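Local coordinates for DNA repair protein RECN (Deinococcus radiodurans, PDB 4ABX) that probably takes part in the recombinational repair of damaged DNA as an Smc-like, ATP-binding protein, of which this chain is the coiled-coil domain, at residues Ala18-Glu23 and Val149-Gln154; Gly70-Ala75 and Ala98-Val103. All coordinates share one frame; numbering follows the deposited sequence.

Interaction 1 (Ala18-Glu23 and Val149-Gln154)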
loop_
_atom_site.group_PDB
_atom_site.type_symbol
_atom_site.label_atom_id
_atom_site.label_comp_id
_atom_site.label_asym_id
_atom_site.label_seq_id
_atom_site.Cartn_x
_atom_site.Cartn_y
_atom_site.Cartn_z
ATOM N N ALA A 18 -48.244 27.138 -33.182
ATOM C CA ALA A 18 -47.125 28.034 -33.449
ATOM C C ALA A 18 -45.944 27.694 -32.542
ATOM O O ALA A 18 -44.796 27.696 -32.981
ATOM C CB ALA A 18 -47.540 29.486 -33.268
ATOM N N PHE A 19 -46.240 27.395 -31.280
ATOM C CA PHE A 19 -45.214 27.060 -30.295
ATOM C C PHE A 19 -44.531 25.736 -30.630
ATOM O O PHE A 19 -43.313 25.596 -30.506
ATOM C CB PHE A 19 -45.830 26.989 -28.889
ATOM C CG PHE A 19 -44.917 26.389 -27.856
ATOM C CD1 PHE A 19 -44.818 25.012 -27.716
ATOM C CD2 PHE A 19 -44.152 27.200 -27.031
ATOM C CE1 PHE A 19 -43.974 24.455 -26.771
ATOM C CE2 PHE A 19 -43.308 26.649 -26.080
ATOM C CZ PHE A 19 -43.218 25.275 -25.951
ATOM N N GLN A 20 -45.324 24.761 -31.052
ATOM C CA GLN A 20 -44.785 23.461 -31.415
ATOM C C GLN A 20 -43.901 23.538 -32.662
ATOM O O GLN A 20 -42.825 22.941 -32.707
ATOM C CB GLN A 20 -45.917 22.450 -31.587
ATOM C CG GLN A 20 -46.513 22.008 -30.260
ATOM C CD GLN A 20 -47.805 21.221 -30.411
ATOM O OE1 GLN A 20 -48.416 21.202 -31.478
ATOM N NE2 GLN A 20 -48.223 20.563 -29.333
ATOM N N VAL A 21 -44.347 24.301 -33.652
ATOM C CA VAL A 21 -43.581 24.511 -34.881
ATOM C C VAL A 21 -42.256 25.211 -34.598
ATOM O O VAL A 21 -41.208 24.809 -35.108
ATOM C CB VAL A 21 -44.394 25.330 -35.909
ATOM C CG1 VAL A 21 -43.498 25.850 -37.032
ATOM C CG2 VAL A 21 -45.549 24.493 -36.462
ATOM N N GLN A 22 -42.307 26.256 -33.777
ATOM C CA GLN A 22 -41.105 26.972 -33.373
ATOM C C GLN A 22 -40.128 26.040 -32.658
ATOM O O GLN A 22 -38.933 26.038 -32.964
ATOM C CB GLN A 22 -41.459 28.154 -32.466
ATOM C CG GLN A 22 -40.275 29.026 -32.082
ATOM C CD GLN A 22 -40.673 30.210 -31.208
ATOM O OE1 GLN A 22 -41.740 30.214 -30.586
ATOM N NE2 GLN A 22 -39.816 31.225 -31.163
ATOM N N GLU A 23 -40.631 25.252 -31.707
ATOM C CA GLU A 23 -39.765 24.360 -30.931
ATOM C C GLU A 23 -38.980 23.409 -31.824
ATOM O O GLU A 23 -37.766 23.259 -31.679
ATOM C CB GLU A 23 -40.556 23.551 -29.893
ATOM C CG GLU A 23 -39.657 22.667 -29.036
ATOM C CD GLU A 23 -40.405 21.893 -27.959
ATOM O OE1 GLU A 23 -41.615 21.628 -28.126
ATOM O OE2 GLU A 23 -39.772 21.545 -26.941
ATOM N N VAL A 149 -40.374 15.306 -37.518
ATOM C CA VAL A 149 -40.407 16.193 -38.675
ATOM C C VAL A 149 -41.815 16.215 -39.268
ATOM O O VAL A 149 -42.351 17.282 -39.591
ATOM C CB VAL A 149 -39.376 15.770 -39.740
ATOM C CG1 VAL A 149 -39.639 16.493 -41.062
ATOM C CG2 VAL A 149 -37.958 16.035 -39.239
ATOM N N GLU A 150 -42.410 15.033 -39.399
ATOM C CA GLU A 150 -43.783 14.915 -39.878
ATOM C C GLU A 150 -44.752 15.688 -38.977
ATOM O O GLU A 150 -45.622 16.421 -39.468
ATOM C CB GLU A 150 -44.191 13.439 -39.969
ATOM C CG GLU A 150 -45.656 13.204 -40.314
ATOM C CD GLU A 150 -46.008 13.614 -41.734
ATOM O OE1 GLU A 150 -45.082 13.857 -42.538
ATOM O OE2 GLU A 150 -47.217 13.688 -42.048
ATOM N N PHE A 151 -44.592 15.537 -37.663
ATOM C CA PHE A 151 -45.443 16.241 -36.707
ATOM C C PHE A 151 -45.411 17.743 -36.968
ATOM O O PHE A 151 -46.447 18.399 -36.965
ATOM C CB PHE A 151 -45.042 15.934 -35.254
ATOM C CG PHE A 151 -45.962 16.550 -34.219
ATOM C CD1 PHE A 151 -45.965 17.921 -33.993
ATOM C CD2 PHE A 151 -46.828 15.760 -33.483
ATOM C CE1 PHE A 151 -46.818 18.491 -33.045
ATOM C CE2 PHE A 151 -47.674 16.318 -32.532
ATOM C CZ PHE A 151 -47.670 17.686 -32.316
ATOM N N GLY A 152 -44.221 18.284 -37.210
ATOM C CA GLY A 152 -44.074 19.707 -37.465
ATOM C C GLY A 152 -44.692 20.166 -38.777
ATOM O O GLY A 152 -45.238 21.269 -38.864
ATOM N N ALA A 153 -44.586 19.329 -39.808
ATOM C CA ALA A 153 -45.189 19.630 -41.103
ATOM C C ALA A 153 -46.705 19.712 -40.996
ATOM O O ALA A 153 -47.330 20.636 -41.521
ATOM C CB ALA A 153 -44.783 18.584 -42.142
ATOM N N GLN A 154 -47.299 18.736 -40.321
ATOM C CA GLN A 154 -48.738 18.723 -40.122
ATOM C C GLN A 154 -49.164 19.908 -39.268
ATOM O O GLN A 154 -50.199 20.528 -39.516
ATOM C CB GLN A 154 -49.169 17.427 -39.441
ATOM C CG GLN A 154 -48.774 16.178 -40.189
ATOM C CD GLN A 154 -49.617 14.989 -39.786
ATOM O OE1 GLN A 154 -50.724 15.152 -39.268
ATOM N NE2 GLN A 154 -49.101 13.784 -40.015
#
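Q20 and F151 meet where the first and last helices of this RecN coiled-coil domain, 6-27 and 145-169, run antiparallel, an example of how an Smc-like coil returns its chain to the end from which it set out. The closest backbone approach is between V21 and G152, whose CA atoms are 5.5 Å apart, and there V21 CG2 rests 4.0 Å from G152 O. The glutamine can be followed outward. Its CB leaves helix 6-27 toward the partner, with Q20 CB still 4.3 Å from F151 CE1. With CG anti to the carbonyl carbon (chi1 -74°) and the chain extended beyond it, CG carries the amide to the edge of the phenyl ring without itself touching it. Q20 CD then comes within 3.9 Å of F151 CE1, while Q20 NE2 only grazes the ring, 4.2 Å from F151 CZ. The amide plane stands 75° from that of the ring, so the two groups are not stacked. Y141 of helix 121-141 touches Q20 and meets the F151 ring, adding a third helix to this surface contact. Replacing Q20 with an alanine would probably open a gap beside the phenyl edge and leave F151 less restrained on that side. Within helix 145-169, away from Q20, Q154 NE2 donates a 2.8 Å hydrogen bond to E150 OE2, one turn back. The amide oxygen of Q20 makes the nearest approach to F151, lying in the ring plane at its edge, with Q20 OE1 3.5 Å from F151 CE1 and 3.7 Å from F151 CZ.

Interaction 2 (Gly70-Ala75 and Ala98-Val103)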
loop_
_atom_site.group_PDB
_atom_site.type_symbol
_atom_site.label_atom_id
_atom_site.label_comp_id
_atom_site.label_asym_id
_atom_site.label_seq_id
_atom_site.Cartn_x
_atom_site.Cartn_y
_atom_site.Cartn_z
ATOM N N GLY A 70 4.825 3.672 -2.150
ATOM C CA GLY A 70 5.190 4.129 -0.820
ATOM C C GLY A 70 5.191 3.009 0.201
ATOM O O GLY A 70 6.095 2.912 1.027
ATOM N N LEU A 71 4.178 2.148 0.149
ATOM C CA LEU A 71 4.109 1.032 1.091
ATOM C C LEU A 71 5.187 -0.012 0.828
ATOM O O LEU A 71 5.780 -0.556 1.762
ATOM C CB LEU A 71 2.722 0.390 1.086
ATOM C CG LEU A 71 1.635 1.332 1.597
ATOM C CD1 LEU A 71 0.285 0.637 1.600
ATOM C CD2 LEU A 71 1.991 1.836 2.989
ATOM N N ILE A 72 5.440 -0.294 -0.443
ATOM C CA ILE A 72 6.503 -1.221 -0.802
ATOM C C ILE A 72 7.839 -0.703 -0.269
ATOM O O ILE A 72 8.647 -1.464 0.260
ATOM C CB ILE A 72 6.570 -1.443 -2.332
ATOM C CG1 ILE A 72 5.265 -2.072 -2.835
ATOM C CG2 ILE A 72 7.763 -2.322 -2.703
ATOM C CD1 ILE A 72 5.248 -2.348 -4.342
ATOM N N GLY A 73 8.057 0.602 -0.406
ATOM C CA GLY A 73 9.267 1.241 0.077
ATOM C C GLY A 73 9.444 1.107 1.576
ATOM O O GLY A 73 10.551 0.867 2.055
ATOM N N GLU A 74 8.354 1.267 2.323
ATOM C CA GLU A 74 8.403 1.096 3.771
ATOM C C GLU A 74 8.792 -0.335 4.114
ATOM O O GLU A 74 9.608 -0.568 5.005
ATOM C CB GLU A 74 7.060 1.444 4.417
ATOM C CG GLU A 74 6.710 2.918 4.369
ATOM C CD GLU A 74 5.400 3.230 5.073
ATOM O OE1 GLU A 74 5.099 2.581 6.097
ATOM O OE2 GLU A 74 4.669 4.124 4.593
ATOM N N ALA A 75 8.204 -1.284 3.391
ATOM C CA ALA A 75 8.479 -2.705 3.584
ATOM C C ALA A 75 9.931 -3.041 3.269
ATOM O O ALA A 75 10.537 -3.881 3.930
ATOM C CB ALA A 75 7.539 -3.555 2.711
ATOM N N ALA A 98 12.926 -4.971 -6.927
ATOM C CA ALA A 98 12.550 -5.194 -8.320
ATOM C C ALA A 98 11.048 -4.992 -8.531
ATOM O O ALA A 98 10.629 -4.408 -9.525
ATOM C CB ALA A 98 12.971 -6.589 -8.773
ATOM N N ALA A 99 10.239 -5.481 -7.595
ATOM C CA ALA A 99 8.801 -5.292 -7.693
ATOM C C ALA A 99 8.448 -3.807 -7.621
ATOM O O ALA A 99 7.576 -3.339 -8.350
ATOM C CB ALA A 99 8.074 -6.073 -6.612
ATOM N N LEU A 100 9.129 -3.078 -6.738
ATOM C CA LEU A 100 8.936 -1.636 -6.603
ATOM C C LEU A 100 9.251 -0.917 -7.902
ATOM O O LEU A 100 8.500 -0.040 -8.341
ATOM C CB LEU A 100 9.810 -1.075 -5.478
ATOM C CG LEU A 100 9.875 0.449 -5.332
ATOM C CD1 LEU A 100 8.484 1.049 -5.132
ATOM C CD2 LEU A 100 10.806 0.840 -4.188
ATOM N N GLU A 101 10.370 -1.286 -8.519
ATOM C CA GLU A 101 10.755 -0.678 -9.780
ATOM C C GLU A 101 9.699 -0.919 -10.856
ATOM O O GLU A 101 9.371 -0.012 -11.622
ATOM C CB GLU A 101 12.127 -1.180 -10.237
ATOM C CG GLU A 101 13.280 -0.627 -9.419
ATOM C CD GLU A 101 14.639 -0.974 -10.006
ATOM O OE1 GLU A 101 14.690 -1.416 -11.174
ATOM O OE2 GLU A 101 15.653 -0.798 -9.298
ATOM N N SER A 102 9.172 -2.140 -10.904
ATOM C CA SER A 102 8.122 -2.492 -11.857
ATOM C C SER A 102 6.878 -1.639 -11.648
ATOM O O SER A 102 6.269 -1.169 -12.610
ATOM C CB SER A 102 7.751 -3.971 -11.729
ATOM O OG SER A 102 8.832 -4.808 -12.090
ATOM N N VAL A 103 6.500 -1.451 -10.388
ATOM C CA VAL A 103 5.309 -0.678 -10.057
ATOM C C VAL A 103 5.470 0.785 -10.454
ATOM O O VAL A 103 4.542 1.397 -10.982
ATOM C CB VAL A 103 4.939 -0.799 -8.557
ATOM C CG1 VAL A 103 3.991 0.311 -8.151
ATOM C CG2 VAL A 103 4.316 -2.162 -8.277
#
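The segments 70-75 and 98-103 belong to two helices that run in roughly opposite directions and come closest at I72 and L100, whose CA atoms are 6.3 Å apart. I72 carries the contact with both of its branches. CG2, placed anti to the backbone N, lies against the base of the leucine, 3.7 Å from L100 CB and 4.1 Å from L100 CA, and the two side chains slide past each other in opposite directions. The other branch takes a different route: CG1 is anti to the carbonyl carbon and chi2 is -179°, which extends the chain until CD1 meets V103 CG2 tip to tip at 4.0 Å. A single isoleucine thus spans successive turns of the facing helix, and the joint is wholly apolar. L96 extends the same surface by touching I72 and A75. The second subunit also packs here: its A68 lies on I72, and its L71 meets L71 of this chain. Helices 68-83 and 87-115 are joined by a short turn, and the arrangement is that of an antiparallel helical hairpin, here contributing to the interface between the two chains of the assembly.

Both contacts join antiparallel helices, but they share none: interaction 1 pairs the first and last helices of the chain, 6-27 and 145-169, and interaction 2 pairs neighbours in sequence, 68-83 and 87-115, nested within the loop that interaction 1 closes. Their centres lie 65 Å apart, on opposite sides of the centre of this long chain. The chemistry differs with the place. Interaction 1 is a surface contact that no other chain of the assembly touches, and there a polar amide can serve as the partner of an aromatic edge. Interaction 2 is largely buried, with aliphatic groups alone in its joint and the second subunit packed against it. Two antiparallel pairings are thus made with different side-chain chemistry.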